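Local structure of CDP-glucose 4,6-dehydratase (Salmonella enterica subsp. enterica serovar Typhi, 1WVG) at residues 28-31 against 35-38; 48-53 against 59-64; 105-110 against 155-160; 131-136 against 229-234. The protein catalyses the NAD-dependent dehydration of CDP-D-glucose to CDP-4-dehydro-6-deoxy-D-glucose, an early step toward CDP-3,6-dideoxy-D-mannose in O-antigen biosynthesis. All blocks are in the same frame, centred on the assembly; numbering follows the deposited sequence.

Contact 1: 28-31 against 35-38; sequences WLTE and IVKG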
# COMPACT_ATOMS: atom_id res chain seq x y z
N TRP A 28 -25.36 23.19 21.63
CA TRP A 28 -24.27 22.90 22.56
C TRP A 28 -23.44 24.14 22.81
O TRP A 28 -23.18 24.57 23.95
CB TRP A 28 -23.32 21.83 21.96
CG TRP A 28 -22.51 21.13 23.04
CD1 TRP A 28 -22.21 21.63 24.27
CD2 TRP A 28 -21.98 19.78 23.01
NE1 TRP A 28 -21.51 20.70 25.01
CE2 TRP A 28 -21.35 19.55 24.24
CE3 TRP A 28 -21.97 18.74 22.05
CZ2 TRP A 28 -20.73 18.30 24.53
CZ3 TRP A 28 -21.38 17.51 22.33
CH2 TRP A 28 -20.76 17.31 23.57
N LEU A 29 -22.97 24.66 21.67
CA LEU A 29 -22.12 25.83 21.61
C LEU A 29 -22.72 27.08 22.30
O LEU A 29 -22.08 27.75 23.13
CB LEU A 29 -21.69 26.12 20.15
CG LEU A 29 -20.48 25.31 19.64
CD1 LEU A 29 -19.96 25.81 18.28
CD2 LEU A 29 -19.34 25.28 20.67
N THR A 30 -23.97 27.41 21.96
CA THR A 30 -24.54 28.60 22.60
C THR A 30 -24.67 28.37 24.08
O THR A 30 -24.46 29.24 24.93
CB THR A 30 -25.86 29.04 22.00
OG1 THR A 30 -26.75 28.01 22.26
CG2 THR A 30 -25.73 29.20 20.50
N GLU A 31 -25.02 27.14 24.39
CA GLU A 31 -25.15 26.78 25.78
C GLU A 31 -23.85 26.99 26.52
O GLU A 31 -23.87 27.18 27.74
CB GLU A 31 -25.63 25.34 25.96
CG GLU A 31 -25.89 24.95 27.42
CD GLU A 31 -26.20 23.48 27.56
OE1 GLU A 31 -27.34 23.04 27.63
OE2 GLU A 31 -25.11 22.72 27.61
N ILE A 35 -20.76 32.74 20.86
CA ILE A 35 -21.56 33.57 19.97
C ILE A 35 -21.55 32.98 18.56
O ILE A 35 -20.60 33.15 17.79
CB ILE A 35 -21.15 35.04 19.96
CG1 ILE A 35 -21.15 35.64 21.37
CG2 ILE A 35 -22.13 35.79 19.07
CD1 ILE A 35 -20.43 36.98 21.35
N VAL A 36 -22.63 32.28 18.24
CA VAL A 36 -22.79 31.58 16.98
C VAL A 36 -23.64 32.26 15.93
O VAL A 36 -24.72 32.77 16.23
CB VAL A 36 -23.41 30.23 17.26
CG1 VAL A 36 -23.42 29.32 16.02
CG2 VAL A 36 -22.71 29.58 18.45
N LYS A 37 -23.12 32.22 14.69
CA LYS A 37 -23.77 32.76 13.51
C LYS A 37 -23.85 31.59 12.54
O LYS A 37 -22.84 30.97 12.26
CB LYS A 37 -23.09 33.99 12.93
CG LYS A 37 -23.64 34.42 11.57
CD LYS A 37 -23.16 35.81 11.11
CE LYS A 37 -23.76 36.21 9.76
NZ LYS A 37 -23.27 37.47 9.17
N GLY A 38 -25.04 31.22 12.10
CA GLY A 38 -25.18 30.09 11.21
C GLY A 38 -25.40 30.58 9.80
O GLY A 38 -25.85 31.70 9.57
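In the first beta-alpha-beta unit of the Rossmann fold, the last turn of helix 20-31 packs Leu-29 and Thr-30 onto Val-36 at the start of strand 35-40. The contact is small and purely apolar. One methyl of Val-36 does nearly all the touching. Its CG2 lies 3.7 Å from Thr-30 CG2 and 4.0 Å from Leu-29 CB, so it touches two successive residues of the helix. The Thr-30 and Val-36 side chains cross at about a right angle.

A chi1 of 64° places Thr-30 OG1 between its backbone N and carbonyl carbon. From there the hydroxyl bonds back to the carbonyl of Leu-27, with that of Ser-26 also within bonding distance, and the methyl is left to face Val-36. Three residues separate the two segments, so the chain passes from helix to strand in a short loop of the beta-alpha-beta unit. Strand 35-40 runs parallel to strand 11-15, and Leu-29 and Val-36 also touch that strand, at Val-12 and Val-14. Met-59 packs on Val-36 as well. Trp-28 takes no part here and packs against helices 236-251 and 342-355.

Contact 2: 48-53 against 59-64; sequences SLFEIV and MESHIG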
# COMPACT_ATOMS: atom_id res chain seq x y z
N SER A 48 -38.12 19.65 12.21
CA SER A 48 -36.70 19.91 12.27
C SER A 48 -36.38 20.34 13.68
O SER A 48 -37.11 21.06 14.35
CB SER A 48 -36.24 20.98 11.30
OG SER A 48 -36.23 22.20 12.03
N LEU A 49 -35.26 19.86 14.15
CA LEU A 49 -34.79 20.17 15.49
C LEU A 49 -34.56 21.68 15.63
O LEU A 49 -34.82 22.31 16.66
CB LEU A 49 -33.51 19.33 15.79
CG LEU A 49 -32.87 19.55 17.16
CD1 LEU A 49 -33.74 18.97 18.28
CD2 LEU A 49 -31.49 18.90 17.17
N PHE A 50 -34.06 22.25 14.56
CA PHE A 50 -33.80 23.66 14.58
C PHE A 50 -35.07 24.39 15.01
O PHE A 50 -35.12 25.18 15.96
CB PHE A 50 -33.40 24.14 13.17
CG PHE A 50 -32.88 25.57 13.21
CD1 PHE A 50 -31.61 25.88 13.72
CD2 PHE A 50 -33.68 26.62 12.74
CE1 PHE A 50 -31.13 27.19 13.77
CE2 PHE A 50 -33.22 27.95 12.80
CZ PHE A 50 -31.95 28.23 13.31
N GLU A 51 -36.10 24.09 14.24
CA GLU A 51 -37.36 24.72 14.52
C GLU A 51 -37.85 24.32 15.88
O GLU A 51 -38.26 25.15 16.69
CB GLU A 51 -38.40 24.39 13.45
CG GLU A 51 -37.89 24.56 12.00
CD GLU A 51 -37.95 25.98 11.47
OE1 GLU A 51 -37.50 26.94 12.09
OE2 GLU A 51 -38.51 26.06 10.27
N ILE A 52 -37.82 23.01 16.13
CA ILE A 52 -38.30 22.47 17.40
C ILE A 52 -37.68 23.13 18.62
O ILE A 52 -38.35 23.33 19.63
CB ILE A 52 -38.19 20.94 17.52
CG1 ILE A 52 -39.08 20.16 16.54
CG2 ILE A 52 -38.50 20.46 18.92
CD1 ILE A 52 -39.91 21.08 15.66
N VAL A 53 -36.40 23.45 18.58
CA VAL A 53 -35.84 24.02 19.80
C VAL A 53 -35.71 25.53 19.76
O VAL A 53 -35.06 26.09 20.65
CB VAL A 53 -34.51 23.41 20.23
CG1 VAL A 53 -34.68 21.94 20.62
CG2 VAL A 53 -33.53 23.55 19.06
N MET A 59 -29.68 32.46 18.39
CA MET A 59 -28.49 32.70 17.64
C MET A 59 -28.79 33.53 16.44
O MET A 59 -29.94 33.72 16.10
CB MET A 59 -27.91 31.33 17.20
CG MET A 59 -28.60 30.73 16.00
SD MET A 59 -27.89 29.10 15.60
CE MET A 59 -26.68 29.49 14.29
N GLU A 60 -27.72 33.98 15.80
CA GLU A 60 -27.86 34.76 14.61
C GLU A 60 -27.92 33.76 13.47
O GLU A 60 -26.91 33.22 13.01
CB GLU A 60 -26.71 35.79 14.46
CG GLU A 60 -26.84 36.73 13.24
CD GLU A 60 -25.63 37.62 13.00
OE1 GLU A 60 -24.69 37.76 13.78
OE2 GLU A 60 -25.69 38.24 11.84
N SER A 61 -29.12 33.47 13.03
CA SER A 61 -29.29 32.53 11.94
C SER A 61 -29.46 33.20 10.58
O SER A 61 -30.43 33.92 10.30
CB SER A 61 -30.43 31.57 12.27
OG SER A 61 -30.71 30.79 11.13
N HIS A 62 -28.52 32.96 9.67
CA HIS A 62 -28.59 33.56 8.35
C HIS A 62 -28.88 32.52 7.28
O HIS A 62 -28.17 31.50 7.17
CB HIS A 62 -27.33 34.39 8.02
CG HIS A 62 -27.27 34.86 6.59
ND1 HIS A 62 -27.38 36.21 6.26
CD2 HIS A 62 -27.11 34.16 5.43
CE1 HIS A 62 -27.29 36.29 4.93
NE2 HIS A 62 -27.13 35.08 4.40
N ILE A 63 -29.93 32.80 6.47
CA ILE A 63 -30.36 31.91 5.40
C ILE A 63 -29.64 32.23 4.13
O ILE A 63 -29.80 33.30 3.58
CB ILE A 63 -31.86 31.97 5.16
CG1 ILE A 63 -32.53 31.27 6.31
CG2 ILE A 63 -32.17 31.19 3.90
CD1 ILE A 63 -31.70 30.09 6.82
N GLY A 64 -28.83 31.29 3.65
CA GLY A 64 -28.07 31.54 2.43
C GLY A 64 -27.45 30.28 1.82
O GLY A 64 -27.39 29.22 2.45
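The Phe-50 ring of the short helix 49-52 reaches across to Met-59, just before strand 60-63, and to Ser-61 within it. The close part of the contact is made by the far end of the ring. Phe-50 CZ lies 3.6 Å from Ser-61 OG and 3.8 Å from Ser-61 CB. Met-59 SD sits at the ring edge, near its plane, 4.2 Å from Phe-50 CE1. The Phe-50 side chain stands with CG opposite the backbone N (chi1 -170°), which carries the ring out from the helix toward the strand. Ser-61 OG does more than touch the ring: it is hydrogen-bonded to His-17 NE2. The His-17 ring also meets the Phe-50 ring, with the two planes nearly perpendicular.

The rest is loose. The backbones stay far apart, with 10.3 Å between Phe-50 CA and Ser-61 CA, and no hydrogen bond joins the segments. Glu-51 is exposed and poorly ordered, and Ile-63 is exposed too. Ser-48 holds the N-cap position of the helix.

The contact belongs to the beta-alpha-beta unit of strand 35-40, helix 49-52 and strand 60-63. Leu-49 and Phe-50 lean on helix 20-31, and Ile-52 and Val-53 on helix 342-355. Strand 60-63 pairs in parallel with strand 35-40 and leads to Gly-64 of the ADP-ribose pocket.

Contact 3: 105-110 against 155-160; sequences STNVMG and DPYSNS. With CXY (cytidine-5'-diphospho-beta-D-xylose), chain D; APR (adenosine-5-diphosphoribose), chain C.
Asn-107 and Ser-160 join two nearly parallel helices, 100-121 and 156-175, whose local axes run 9.7 Å apart at 8°. Helix 156-175 carries Tyr-157 and Lys-161, the YxxxK pair of the short-chain dehydrogenase/reductase family.

Asn-107 can be followed outward. Its CB packs 3.6 Å from Ser-160 OG. Asn-107 CG lies 3.8 Å from the same Ser-160 OG, and OD1 is hydrogen-bonded elsewhere in the structure. ND2 donates to Ser-160 OG at 3.1 Å, nearly straight (171°) and in the amide plane, and it also donates to Gln-90 O. The same nitrogen lies at the edge of the Tyr-157 ring, 3.7 Å from CD1, with amide and ring planes almost perpendicular. Ser-160 OG in turn donates a hydrogen bond to Tyr-157 O, within its helix. Alongside, Val-108 CG2 rests on Ser-160 O and CB.

Asp-155 caps helix 156-175 by accepting from Ser-158 N. The second subunit packs nearby, with Met-109 against Met-109 of that subunit. A chi1 of 168° extends the Tyr-157 ring away from its own backbone N, to both bound groups. Tyr-157 OH hydrogen-bonds to O4' of the CDP-xylose and to O2D of the ADP-ribose, 2.9 Å from each.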
# COMPACT_ATOMS: atom_id res chain seq x y z
N SER A 105 -21.60 20.37 -6.46
CA SER A 105 -21.49 21.82 -6.30
C SER A 105 -21.59 22.20 -4.83
O SER A 105 -20.81 23.00 -4.29
CB SER A 105 -22.52 22.64 -7.11
OG SER A 105 -23.83 22.25 -6.72
N THR A 106 -22.59 21.61 -4.17
CA THR A 106 -22.73 21.93 -2.77
C THR A 106 -21.52 21.52 -1.94
O THR A 106 -20.92 22.31 -1.20
CB THR A 106 -24.00 21.31 -2.13
OG1 THR A 106 -25.13 21.80 -2.79
CG2 THR A 106 -24.09 21.70 -0.64
N ASN A 107 -21.20 20.23 -2.01
CA ASN A 107 -20.15 19.67 -1.19
C ASN A 107 -18.75 20.10 -1.55
O ASN A 107 -17.93 20.43 -0.70
CB ASN A 107 -20.32 18.14 -1.10
CG ASN A 107 -21.69 17.80 -0.51
OD1 ASN A 107 -22.40 18.68 0.03
ND2 ASN A 107 -22.05 16.52 -0.56
N VAL A 108 -18.48 20.07 -2.84
CA VAL A 108 -17.16 20.46 -3.27
C VAL A 108 -16.90 21.98 -3.31
O VAL A 108 -16.06 22.50 -2.56
CB VAL A 108 -16.84 19.75 -4.57
CG1 VAL A 108 -15.39 20.02 -4.92
CG2 VAL A 108 -17.12 18.24 -4.43
N MET A 109 -17.63 22.72 -4.19
CA MET A 109 -17.46 24.17 -4.34
C MET A 109 -17.85 24.89 -3.08
O MET A 109 -17.29 25.94 -2.75
CB MET A 109 -18.22 24.71 -5.54
CG MET A 109 -17.77 24.16 -6.88
SD MET A 109 -15.98 24.22 -7.15
CE MET A 109 -15.64 26.00 -7.00
N GLY A 110 -18.81 24.31 -2.35
CA GLY A 110 -19.18 24.92 -1.09
C GLY A 110 -17.95 24.92 -0.15
O GLY A 110 -17.69 25.88 0.57
N ASP A 155 -20.67 6.34 -4.86
CA ASP A 155 -21.77 7.23 -5.26
C ASP A 155 -21.36 8.72 -5.22
O ASP A 155 -20.34 9.09 -4.64
CB ASP A 155 -22.93 6.98 -4.31
CG ASP A 155 -22.46 7.22 -2.91
OD1 ASP A 155 -21.79 6.42 -2.29
OD2 ASP A 155 -22.80 8.40 -2.48
N PRO A 156 -22.15 9.61 -5.82
CA PRO A 156 -21.80 11.05 -5.83
C PRO A 156 -21.61 11.72 -4.47
O PRO A 156 -20.80 12.63 -4.26
CB PRO A 156 -22.93 11.73 -6.62
CG PRO A 156 -23.56 10.62 -7.48
CD PRO A 156 -23.19 9.29 -6.84
N TYR A 157 -22.38 11.28 -3.50
CA TYR A 157 -22.23 11.83 -2.16
C TYR A 157 -20.87 11.41 -1.55
O TYR A 157 -20.05 12.25 -1.18
CB TYR A 157 -23.37 11.39 -1.24
CG TYR A 157 -22.98 11.76 0.16
CD1 TYR A 157 -22.93 13.10 0.53
CD2 TYR A 157 -22.65 10.78 1.10
CE1 TYR A 157 -22.59 13.45 1.84
CE2 TYR A 157 -22.28 11.12 2.40
CZ TYR A 157 -22.24 12.47 2.76
OH TYR A 157 -21.89 12.85 4.04
N SER A 158 -20.63 10.10 -1.47
CA SER A 158 -19.38 9.59 -0.93
C SER A 158 -18.20 10.26 -1.58
O SER A 158 -17.32 10.79 -0.91
CB SER A 158 -19.23 8.14 -1.27
OG SER A 158 -20.27 7.50 -0.57
N ASN A 159 -18.21 10.17 -2.91
CA ASN A 159 -17.17 10.74 -3.75
C ASN A 159 -17.00 12.26 -3.59
O ASN A 159 -15.88 12.77 -3.65
CB ASN A 159 -17.41 10.31 -5.22
CG ASN A 159 -16.23 10.63 -6.10
OD1 ASN A 159 -16.13 11.73 -6.64
ND2 ASN A 159 -15.31 9.68 -6.22
N SER A 160 -18.10 12.99 -3.35
CA SER A 160 -17.99 14.43 -3.16
C SER A 160 -17.21 14.78 -1.88
O SER A 160 -16.55 15.82 -1.78
CB SER A 160 -19.37 15.09 -3.25
OG SER A 160 -20.14 14.71 -2.11
O1B CXY D . -24.70 5.37 5.87
PB CXY D . -25.67 6.38 5.29
O2B CXY D . -26.05 6.13 3.86
O1' CXY D . -25.02 7.89 5.44
O3A CXY D . -26.79 6.19 6.34
PA CXY D . -28.29 5.54 6.23
O1A CXY D . -28.90 5.74 7.57
O2A CXY D . -29.06 6.16 5.12
O5D CXY D . -27.96 4.03 5.87
C5D CXY D . -27.47 3.18 6.92
C4D CXY D . -27.58 1.74 6.47
O4D CXY D . -28.92 1.29 6.78
C3D CXY D . -27.33 1.44 4.99
O3D CXY D . -26.69 0.14 4.71
C2D CXY D . -28.78 1.49 4.50
O2D CXY D . -28.88 0.76 3.27
C1D CXY D . -29.48 0.75 5.62
N1 CXY D . -30.93 0.97 5.67
C6 CXY D . -31.43 2.25 5.86
C5 CXY D . -32.72 2.49 5.93
C4 CXY D . -33.68 1.46 5.79
N3 CXY D . -33.11 0.18 5.61
C2 CXY D . -31.76 -0.12 5.53
N4 CXY D . -34.90 1.59 5.80
O2 CXY D . -31.33 -1.27 5.35
C1' CXY D . -25.28 8.49 6.70
C2' CXY D . -25.54 9.95 6.42
C3' CXY D . -24.29 10.50 5.79
C4' CXY D . -23.10 10.34 6.73
C5' CXY D . -22.94 8.87 7.10
O2' CXY D . -26.64 10.12 5.50
O3' CXY D . -24.45 11.92 5.56
O4' CXY D . -21.91 10.84 6.12
O5' CXY D . -24.16 8.35 7.64
N1 APR C . -26.01 26.08 1.17
C2 APR C . -26.06 26.19 2.52
N3 APR C . -26.40 25.29 3.40
C4 APR C . -26.71 24.11 2.82
C5 APR C . -26.69 23.82 1.49
C6 APR C . -26.33 24.88 0.61
N6 APR C . -26.21 24.81 -0.73
N7 APR C . -27.04 22.49 1.28
C8 APR C . -27.29 22.02 2.49
N9 APR C . -27.10 22.96 3.46
C1' APR C . -27.27 22.85 4.89
C2' APR C . -28.70 22.55 5.25
O2' APR C . -29.50 23.73 5.11
C3' APR C . -28.50 22.11 6.70
O3' APR C . -28.30 23.15 7.67
O4' APR C . -26.58 21.72 5.34
C4' APR C . -27.22 21.24 6.53
C5' APR C . -27.47 19.79 6.26
O5' APR C . -28.03 19.22 7.47
PA APR C . -28.76 17.77 7.48
O1A APR C . -29.42 17.44 6.15
O2A APR C . -29.54 17.63 8.81
O3A APR C . -27.52 16.80 7.56
PB APR C . -26.61 16.48 8.86
O1B APR C . -26.93 15.06 9.26
O2B APR C . -26.68 17.59 9.90
O5D APR C . -25.16 16.65 8.21
C5D APR C . -24.32 17.70 8.71
O4D APR C . -22.24 16.35 8.64
O1D APR C . -22.34 14.07 8.09
C1D APR C . -22.01 15.41 7.63
O2D APR C . -22.44 15.48 5.22
C2D APR C . -22.96 15.79 6.52
O3D APR C . -21.77 17.78 5.97
C3D APR C . -22.96 17.31 6.60
C4D APR C . -22.95 17.51 8.10

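Contact 4: 131-136 against 229-234; sequences TSDKCY and IRPWQH. With CXY (cytidine-5'-diphospho-beta-D-xylose), chain D.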
# COMPACT_ATOMS: atom_id res chain seq x y z
N THR A 131 -16.25 16.36 7.04
CA THR A 131 -16.39 15.63 5.79
C THR A 131 -17.37 14.47 6.01
O THR A 131 -18.55 14.68 6.29
CB THR A 131 -15.05 15.27 5.10
OG1 THR A 131 -14.29 14.41 5.94
CG2 THR A 131 -14.25 16.54 4.82
N SER A 132 -16.89 13.24 5.97
CA SER A 132 -17.76 12.10 6.18
C SER A 132 -16.96 10.82 6.30
O SER A 132 -15.83 10.70 5.77
CB SER A 132 -18.56 11.97 4.89
OG SER A 132 -19.34 10.78 4.84
N ASP A 133 -17.58 9.83 6.91
CA ASP A 133 -16.96 8.51 7.00
C ASP A 133 -16.91 7.89 5.58
O ASP A 133 -16.14 6.96 5.30
CB ASP A 133 -17.64 7.59 8.05
CG ASP A 133 -19.13 7.30 7.89
OD1 ASP A 133 -19.77 6.66 8.73
OD2 ASP A 133 -19.66 7.72 6.77
N LYS A 134 -17.68 8.43 4.64
CA LYS A 134 -17.70 7.92 3.28
C LYS A 134 -16.61 8.46 2.38
O LYS A 134 -16.57 8.14 1.19
CB LYS A 134 -19.06 8.19 2.64
CG LYS A 134 -20.10 7.57 3.54
CD LYS A 134 -21.29 6.99 2.81
CE LYS A 134 -22.52 6.98 3.71
NZ LYS A 134 -22.24 6.45 5.06
N CYS A 135 -15.72 9.27 2.91
CA CYS A 135 -14.64 9.82 2.07
C CYS A 135 -13.62 8.79 1.58
O CYS A 135 -12.95 8.95 0.52
CB CYS A 135 -13.92 11.02 2.75
SG CYS A 135 -12.96 10.54 4.22
N TYR A 136 -13.47 7.72 2.38
CA TYR A 136 -12.47 6.71 2.06
C TYR A 136 -12.88 5.79 0.93
O TYR A 136 -14.02 5.35 0.84
CB TYR A 136 -12.18 5.81 3.29
CG TYR A 136 -11.58 6.52 4.50
CD1 TYR A 136 -12.35 6.77 5.64
CD2 TYR A 136 -10.24 6.93 4.52
CE1 TYR A 136 -11.82 7.42 6.76
CE2 TYR A 136 -9.70 7.58 5.63
CZ TYR A 136 -10.48 7.82 6.76
OH TYR A 136 -9.96 8.47 7.86
N ILE A 229 -23.13 -2.87 7.93
CA ILE A 229 -22.49 -2.35 9.10
C ILE A 229 -22.10 -0.89 8.89
O ILE A 229 -21.63 -0.53 7.80
CB ILE A 229 -21.22 -3.16 9.30
CG1 ILE A 229 -21.68 -4.52 9.79
CG2 ILE A 229 -20.37 -2.44 10.35
CD1 ILE A 229 -20.56 -5.55 9.77
N ARG A 230 -22.25 -0.08 9.95
CA ARG A 230 -21.90 1.35 9.95
C ARG A 230 -21.31 1.67 11.30
O ARG A 230 -21.55 0.93 12.27
CB ARG A 230 -23.17 2.20 9.82
CG ARG A 230 -23.81 2.17 8.44
CD ARG A 230 -22.81 2.60 7.37
NE ARG A 230 -23.38 2.72 6.06
CZ ARG A 230 -23.33 1.75 5.17
NH1 ARG A 230 -22.74 0.59 5.41
NH2 ARG A 230 -23.88 1.97 3.99
N PRO A 231 -20.59 2.78 11.41
CA PRO A 231 -20.01 3.15 12.68
C PRO A 231 -21.01 3.92 13.50
O PRO A 231 -20.82 5.11 13.76
CB PRO A 231 -18.78 4.05 12.37
CG PRO A 231 -18.70 4.20 10.85
CD PRO A 231 -19.93 3.48 10.27
N TRP A 232 -22.08 3.26 13.92
CA TRP A 232 -23.14 3.93 14.69
C TRP A 232 -22.75 4.70 15.94
O TRP A 232 -22.11 4.15 16.85
CB TRP A 232 -24.26 2.95 15.06
CG TRP A 232 -24.52 1.91 14.00
CD1 TRP A 232 -24.08 0.61 14.01
CD2 TRP A 232 -25.28 2.07 12.81
NE1 TRP A 232 -24.54 -0.05 12.90
CE2 TRP A 232 -25.28 0.81 12.14
CE3 TRP A 232 -25.97 3.15 12.25
CZ2 TRP A 232 -25.94 0.61 10.91
CZ3 TRP A 232 -26.60 2.93 11.02
CH2 TRP A 232 -26.61 1.68 10.37
N GLN A 233 -23.22 5.94 16.05
CA GLN A 233 -22.90 6.67 17.25
C GLN A 233 -23.81 7.84 17.55
O GLN A 233 -24.22 8.60 16.69
CB GLN A 233 -21.45 7.19 17.16
CG GLN A 233 -21.33 8.30 16.10
CD GLN A 233 -19.92 8.82 15.84
OE1 GLN A 233 -19.67 9.41 14.78
NE2 GLN A 233 -19.01 8.65 16.80
N HIS A 234 -24.06 8.04 18.82
CA HIS A 234 -24.84 9.17 19.25
C HIS A 234 -24.26 10.43 18.63
O HIS A 234 -23.05 10.67 18.65
CB HIS A 234 -24.83 9.35 20.80
CG HIS A 234 -25.94 10.27 21.24
ND1 HIS A 234 -25.86 11.63 21.08
CD2 HIS A 234 -27.17 9.98 21.76
CE1 HIS A 234 -26.99 12.16 21.52
NE2 HIS A 234 -27.80 11.19 21.94
O1B CXY D . -24.70 5.37 5.87
PB CXY D . -25.67 6.38 5.29
O2B CXY D . -26.05 6.13 3.86
O1' CXY D . -25.02 7.89 5.44
O3A CXY D . -26.79 6.19 6.34
PA CXY D . -28.29 5.54 6.23
O1A CXY D . -28.90 5.74 7.57
O2A CXY D . -29.06 6.16 5.12
O5D CXY D . -27.96 4.03 5.87
C5D CXY D . -27.47 3.18 6.92
C4D CXY D . -27.58 1.74 6.47
O4D CXY D . -28.92 1.29 6.78
C3D CXY D . -27.33 1.44 4.99
O3D CXY D . -26.69 0.14 4.71
C2D CXY D . -28.78 1.49 4.50
O2D CXY D . -28.88 0.76 3.27
C1D CXY D . -29.48 0.75 5.62
N1 CXY D . -30.93 0.97 5.67
C6 CXY D . -31.43 2.25 5.86
C5 CXY D . -32.72 2.49 5.93
C4 CXY D . -33.68 1.46 5.79
N3 CXY D . -33.11 0.18 5.61
C2 CXY D . -31.76 -0.12 5.53
N4 CXY D . -34.90 1.59 5.80
O2 CXY D . -31.33 -1.27 5.35
C1' CXY D . -25.28 8.49 6.70
C2' CXY D . -25.54 9.95 6.42
C3' CXY D . -24.29 10.50 5.79
C4' CXY D . -23.10 10.34 6.73
C5' CXY D . -22.94 8.87 7.10
O2' CXY D . -26.64 10.12 5.50
O3' CXY D . -24.45 11.92 5.56
O4' CXY D . -21.91 10.84 6.12
O5' CXY D . -24.16 8.35 7.64
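Asp-133 and Pro-231 meet beside the bound sugar nucleotide, their side chains coming from opposite directions. Asp-133 OD1 abuts the proline ring, 3.4 Å from Pro-231 CG. The other carboxylate oxygen, OD2, turns toward the xylose and forms a salt bridge with Lys-134 NZ, whose hydrogen bond is weak at 3.3 Å.

Lys-134 and Arg-230 also converge, but on a shared anion. Lys-134 NZ is 4.0 Å from Arg-230 NE, and both point at O1B of the beta-phosphate of the bound CDP-xylose. Lys-134 NZ donates to O1B at 2.8 Å and weakly to O1' beside it. Bends at chi2 and chi4 curl its chain round to the phosphate. Arg-230 NE donates to the same O1B at 3.0 Å, with an N-H...O angle of 164°. That oxygen lies at the edge of the guanidinium, in its plane. Ribose O3D sits over one guanidinium face, 3.3 Å above the plane. The group is held from turning by NH1, which bonds to Ile-229 O, and by NH2, which bonds to Ala-300 O. The two positive groups probably offset the phosphate charge.

Trp-232 takes Arg-230 CB on one ring face and meets ribose C5D at its edge. Ser-132 OG accepts from Lys-134 N, an ST turn, and lies 2.9 Å from xylose O4'. Pro-231 centres an inverse gamma turn.

Segment 131-136 leaves strand 126-130 and runs past helix 156-175. Segment 229-234 enters strand 232-234. Strand 187-197 pairs with both strands and lies between them.

Contacts 1 and 2 are neighbours at one end of the Rossmann sheet. They share the pairing of strands 35-40 and 60-63, where Gly-38 N and O bond to Glu-60 O and His-62 N. Both rest on side-chain packing without a hydrogen bond between their segments; contact 1 is buried, contact 2 only partly so. In contacts 3 and 4 all touching residues are buried. Contact 3 has a direct hydrogen bond, whereas the segments of contact 4 are linked through the ligand phosphate. Their segments alternate along the chain, and Tyr-157 and Ser-132 bring them together on the xylose. Contact 3 joins two helices beside the subunit interface and also reaches the ADP-ribose.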